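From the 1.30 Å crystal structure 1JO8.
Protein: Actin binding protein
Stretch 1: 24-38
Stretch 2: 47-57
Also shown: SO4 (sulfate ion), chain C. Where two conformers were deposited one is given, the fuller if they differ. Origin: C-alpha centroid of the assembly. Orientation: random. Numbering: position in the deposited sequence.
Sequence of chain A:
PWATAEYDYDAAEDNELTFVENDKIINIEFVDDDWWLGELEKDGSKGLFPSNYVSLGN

Stretch 1 24-38: KIINIEFVDDDWWLG
Stretch 2, residues 47-57: GLFPSNYVSLG

The two stretches meet as antiparallel strands, 35-38 against 47-50, whose N-to-C directions lie 140° apart and whose axes approach to 4.6 Å. Trp35 pairs with Pro50 and Leu37 with Leu48 at non-hydrogen-bonded positions, CA to CA 4.5 Å in each; Trp36 pairs with Phe49 (CA to CA 5.6 Å) and Gly38 with Gly47 (CA to CA 5.8 Å) at hydrogen-bonded ones. In stretch 1 the chain runs extended from Lys24, turns a corner at Asn27 (phi/psi 51/51), and is extended again through Ile28 and Glu29 before a loop leads to this hairpin-like pairing. Stretch 2 continues from Pro50 into a 3-10 turn, 51-53, and strand 54-56.

Backbone hydrogen bonds fix the register. Trp36 N donates to Phe49 O and Phe49 N to Trp36 O, both at 2.9 Å; Gly38 N donates to Gly47 O and Gly47 N to Gly38 O, both at 3.0 Å. Ser51 N extends the ladder to Asp34 O at 2.9 Å. Pro50, lacking an amide hydrogen, suits a non-hydrogen-bonded site, where its CA instead lies 3.3 Å from Asp34 O in a CA-H...O contact. The Asp32 carboxylate holds the approach to the strand: OD2 accepts from Asp34 N at 2.9 Å and weakly from Trp35 N at 3.3 Å.

Side chains alternate between two faces. On that of Trp35, Leu37, Leu48 and Pro50, the Trp35 ring (chi1 -71°, chi2 87°) takes Pro50 CG over its six-membered ring, 4.0 Å from the centroid, a CH-pi contact between a flat aromatic and a compact aliphatic ring. Leu48 (m, t) places CD2 3.9 Å from Val31 CG2.

On the other face, Phe49 (chi1 62°, chi2 -82°) is buried, its CZ 3.7 Å from Trp36 CB and its CE1 3.8 Å from Ile25 CG2. Gly38 leaves room here: an ideal CB would come within 2.5 Å of Ile25 CG2 and 3.2 Å of Phe49 CE1. Trp36 (chi1 -63°, chi2 -19°) has Ser51 CB over one face, 3.4 Å from its six-membered ring centroid and 14° off the ring normal, in a CH-pi contact. Beyond it, Trp36 CZ3 meets Val54 CG2 at 4.0 Å and Leu56 CD2 at 4.2 Å. Ile25 (m, p) adds to the apolar packing, CD1 3.8 Å from Val54 CG1, and Ile28 (m, t) places CD1 4.2 Å from Leu56 CD2.

Polar groups meet through water 1, which donates to Asp34 OD1 at 2.7 Å, accepts from Asn52 ND2 at 3.0 Å and hydrogen-bonds Ser51 OG at 3.3 Å. Ser55, its CB pointing away from stretch 1, donates from OG to sulfate O2 at 2.8 Å.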

# COMPACT_ATOMS: atom_id res chain seq x y z
N LYS A 24 -1.66 -0.28 -7.79
CA LYS A 24 -2.36 -1.29 -7.03
C LYS A 24 -1.46 -1.93 -5.97
O LYS A 24 -0.27 -2.13 -6.20
CB LYS A 24 -2.90 -2.37 -7.96
CG LYS A 24 -4.02 -1.87 -8.85
CD LYS A 24 -4.52 -3.02 -9.74
CE LYS A 24 -5.70 -2.60 -10.61
NZ LYS A 24 -6.14 -3.73 -11.51
N ILE A 25 -2.03 -2.16 -4.80
CA ILE A 25 -1.34 -2.80 -3.69
C ILE A 25 -2.13 -4.08 -3.46
O ILE A 25 -3.34 -4.05 -3.26
CB ILE A 25 -1.37 -1.92 -2.43
CG1 ILE A 25 -0.58 -0.65 -2.63
CG2 ILE A 25 -0.74 -2.71 -1.28
CD1 ILE A 25 -1.30 0.54 -3.28
N ILE A 26 -1.45 -5.21 -3.48
CA ILE A 26 -2.08 -6.52 -3.44
C ILE A 26 -1.72 -7.29 -2.18
O ILE A 26 -0.79 -6.94 -1.44
CB ILE A 26 -1.73 -7.34 -4.72
CG1 ILE A 26 -0.29 -7.83 -4.70
CG2 ILE A 26 -2.00 -6.52 -5.98
CD1 ILE A 26 -0.00 -8.83 -5.83
N ASN A 27 -2.47 -8.35 -1.92
CA ASN A 27 -2.24 -9.22 -0.76
C ASN A 27 -2.15 -8.40 0.52
O ASN A 27 -1.25 -8.57 1.34
CB ASN A 27 -1.01 -10.08 -0.93
CG ASN A 27 -1.00 -11.32 0.01
OD1 ASN A 27 -2.04 -11.75 0.54
ND2 ASN A 27 0.20 -11.76 0.38
N ILE A 28 -3.14 -7.55 0.72
CA ILE A 28 -3.15 -6.71 1.90
C ILE A 28 -3.42 -7.53 3.15
O ILE A 28 -4.28 -8.41 3.17
CB ILE A 28 -4.18 -5.60 1.73
CG1 ILE A 28 -3.67 -4.66 0.64
CG2 ILE A 28 -4.43 -4.85 3.04
CD1 ILE A 28 -4.68 -3.69 0.12
N GLU A 29 -2.63 -7.24 4.17
CA GLU A 29 -2.73 -7.87 5.47
C GLU A 29 -3.00 -6.77 6.48
O GLU A 29 -2.26 -5.79 6.56
CB GLU A 29 -1.46 -8.68 5.76
CG GLU A 29 -1.39 -9.86 4.78
CD GLU A 29 -0.22 -10.84 4.93
OE1 GLU A 29 0.88 -10.36 5.25
OE2 GLU A 29 -0.35 -12.04 4.63
N PHE A 30 -4.08 -6.93 7.23
CA PHE A 30 -4.57 -5.89 8.12
C PHE A 30 -3.86 -6.00 9.46
O PHE A 30 -4.46 -6.30 10.49
CB PHE A 30 -6.09 -6.01 8.26
CG PHE A 30 -6.82 -5.77 6.96
CD1 PHE A 30 -7.12 -4.50 6.53
CD2 PHE A 30 -7.16 -6.82 6.16
CE1 PHE A 30 -7.77 -4.29 5.34
CE2 PHE A 30 -7.83 -6.62 4.94
CZ PHE A 30 -8.12 -5.35 4.55
N VAL A 31 -2.58 -5.68 9.47
CA VAL A 31 -1.75 -5.88 10.66
C VAL A 31 -2.00 -4.87 11.76
O VAL A 31 -1.68 -5.15 12.90
CB VAL A 31 -0.24 -5.90 10.32
CG1 VAL A 31 0.10 -7.09 9.43
CG2 VAL A 31 0.20 -4.60 9.67
N ASP A 32 -2.57 -3.73 11.43
CA ASP A 32 -2.86 -2.67 12.38
C ASP A 32 -4.05 -1.89 11.84
O ASP A 32 -4.43 -2.08 10.70
CB ASP A 32 -1.61 -1.79 12.53
CG ASP A 32 -1.80 -0.64 13.47
OD1 ASP A 32 -1.77 -0.89 14.71
OD2 ASP A 32 -1.99 0.53 13.05
N ASP A 33 -4.66 -1.02 12.67
CA ASP A 33 -5.80 -0.22 12.24
C ASP A 33 -5.40 0.83 11.22
O ASP A 33 -6.13 1.11 10.28
CB ASP A 33 -6.41 0.56 13.43
CG ASP A 33 -7.11 -0.32 14.42
OD1 ASP A 33 -7.52 -1.44 14.09
OD2 ASP A 33 -7.31 0.07 15.58
N ASP A 34 -4.24 1.45 11.42
CA ASP A 34 -3.79 2.59 10.62
C ASP A 34 -2.71 2.28 9.60
O ASP A 34 -2.44 3.09 8.71
CB ASP A 34 -3.29 3.70 11.57
CG ASP A 34 -4.36 4.12 12.53
OD1 ASP A 34 -5.46 4.44 12.03
OD2 ASP A 34 -4.23 4.12 13.78
N TRP A 35 -2.07 1.14 9.77
CA TRP A 35 -0.99 0.73 8.91
C TRP A 35 -1.27 -0.69 8.46
O TRP A 35 -1.54 -1.56 9.30
CB TRP A 35 0.33 0.77 9.66
CG TRP A 35 0.80 2.15 9.96
CD1 TRP A 35 0.47 2.92 11.03
CD2 TRP A 35 1.63 2.95 9.12
NE1 TRP A 35 1.08 4.15 10.92
CE2 TRP A 35 1.81 4.19 9.77
CE3 TRP A 35 2.30 2.73 7.93
CZ2 TRP A 35 2.60 5.21 9.22
CZ3 TRP A 35 3.09 3.73 7.41
CH2 TRP A 35 3.24 4.95 8.05
N TRP A 36 -1.20 -0.92 7.15
CA TRP A 36 -1.41 -2.22 6.57
C TRP A 36 -0.13 -2.65 5.89
O TRP A 36 0.73 -1.84 5.58
CB TRP A 36 -2.55 -2.24 5.58
CG TRP A 36 -3.89 -1.89 6.18
CD1 TRP A 36 -4.23 -1.94 7.50
CD2 TRP A 36 -5.08 -1.47 5.49
NE1 TRP A 36 -5.55 -1.59 7.67
CE2 TRP A 36 -6.09 -1.28 6.46
CE3 TRP A 36 -5.38 -1.21 4.16
CZ2 TRP A 36 -7.37 -0.87 6.13
CZ3 TRP A 36 -6.68 -0.82 3.84
CH2 TRP A 36 -7.64 -0.64 4.82
N LEU A 37 -0.01 -3.94 5.67
CA LEU A 37 1.09 -4.51 4.93
C LEU A 37 0.57 -4.93 3.55
O LEU A 37 -0.52 -5.49 3.45
CB LEU A 37 1.58 -5.74 5.64
CG LEU A 37 2.74 -6.57 5.16
CD1 LEU A 37 4.00 -5.83 4.86
CD2 LEU A 37 2.96 -7.78 6.05
N GLY A 38 1.34 -4.69 2.50
CA GLY A 38 0.94 -5.14 1.20
C GLY A 38 2.11 -5.24 0.25
O GLY A 38 3.26 -4.96 0.63
N GLY A 47 5.75 -3.99 2.02
CA GLY A 47 6.00 -3.11 3.14
C GLY A 47 4.73 -2.53 3.71
O GLY A 47 3.62 -2.82 3.25
N LEU A 48 4.91 -1.69 4.71
CA LEU A 48 3.83 -1.03 5.40
C LEU A 48 3.43 0.25 4.69
O LEU A 48 4.25 0.93 4.05
CB LEU A 48 4.28 -0.67 6.81
CG LEU A 48 4.48 -1.83 7.77
CD1 LEU A 48 5.19 -1.34 9.00
CD2 LEU A 48 3.13 -2.45 8.14
N PHE A 49 2.16 0.63 4.86
CA PHE A 49 1.68 1.86 4.30
C PHE A 49 0.47 2.30 5.10
O PHE A 49 -0.20 1.45 5.71
CB PHE A 49 1.32 1.70 2.82
CG PHE A 49 0.22 0.72 2.56
CD1 PHE A 49 0.45 -0.64 2.49
CD2 PHE A 49 -1.08 1.16 2.45
CE1 PHE A 49 -0.60 -1.52 2.28
CE2 PHE A 49 -2.11 0.28 2.24
CZ PHE A 49 -1.88 -1.06 2.16
N PRO A 50 0.19 3.61 5.14
CA PRO A 50 -0.95 4.09 5.91
C PRO A 50 -2.22 3.75 5.16
O PRO A 50 -2.37 3.99 3.97
CB PRO A 50 -0.71 5.61 6.00
CG PRO A 50 0.67 5.83 5.51
CD PRO A 50 0.94 4.72 4.53
N SER A 51 -3.17 3.15 5.87
CA SER A 51 -4.36 2.62 5.23
C SER A 51 -5.19 3.66 4.50
O SER A 51 -5.84 3.35 3.50
CB SER A 51 -5.21 1.91 6.27
OG SER A 51 -5.72 2.84 7.18
N ASN A 52 -5.19 4.91 4.96
CA ASN A 52 -6.01 5.92 4.33
C ASN A 52 -5.49 6.34 2.94
O ASN A 52 -6.14 7.10 2.23
CB ASN A 52 -6.21 7.15 5.27
CG ASN A 52 -6.87 6.76 6.66
OD1 ASN A 52 -8.04 6.99 6.86
ND2 ASN A 52 -6.09 6.18 7.58
N TYR A 53 -4.33 5.86 2.50
CA TYR A 53 -3.84 6.20 1.17
C TYR A 53 -4.43 5.33 0.07
O TYR A 53 -4.16 5.59 -1.10
CB TYR A 53 -2.30 6.16 1.09
CG TYR A 53 -1.66 7.38 1.67
CD1 TYR A 53 -1.66 7.61 3.04
CD2 TYR A 53 -1.06 8.30 0.87
CE1 TYR A 53 -1.08 8.74 3.58
CE2 TYR A 53 -0.47 9.44 1.39
CZ TYR A 53 -0.49 9.65 2.75
OH TYR A 53 0.08 10.80 3.25
N VAL A 54 -5.19 4.29 0.41
CA VAL A 54 -5.73 3.37 -0.60
C VAL A 54 -7.22 3.15 -0.41
O VAL A 54 -7.78 3.42 0.65
CB VAL A 54 -5.02 1.98 -0.57
CG1 VAL A 54 -3.50 2.12 -0.56
CG2 VAL A 54 -5.46 1.17 0.62
N SER A 55 -7.85 2.64 -1.46
CA SER A 55 -9.24 2.24 -1.44
C SER A 55 -9.34 0.81 -1.98
O SER A 55 -8.80 0.55 -3.04
CB SER A 55 -10.03 3.19 -2.32
OG SER A 55 -11.34 2.72 -2.48
N LEU A 56 -9.98 -0.12 -1.28
CA LEU A 56 -10.03 -1.51 -1.75
C LEU A 56 -10.68 -1.60 -3.13
O LEU A 56 -11.62 -0.87 -3.45
CB LEU A 56 -10.75 -2.43 -0.77
CG LEU A 56 -10.17 -2.47 0.63
CD1 LEU A 56 -10.83 -3.61 1.40
CD2 LEU A 56 -8.68 -2.66 0.66
N GLY A 57 -10.13 -2.48 -3.96
CA GLY A 57 -10.67 -2.71 -5.29
C GLY A 57 -10.40 -1.57 -6.26
O GLY A 57 -9.53 -0.71 -6.00
S SO4 C . -12.66 4.47 0.52
O1 SO4 C . -12.18 5.76 0.06
O2 SO4 C . -13.18 3.70 -0.61
O3 SO4 C . -11.54 3.75 1.11
O4 SO4 C . -13.71 4.65 1.53
O HOH W 1 -6.95 4.35 9.80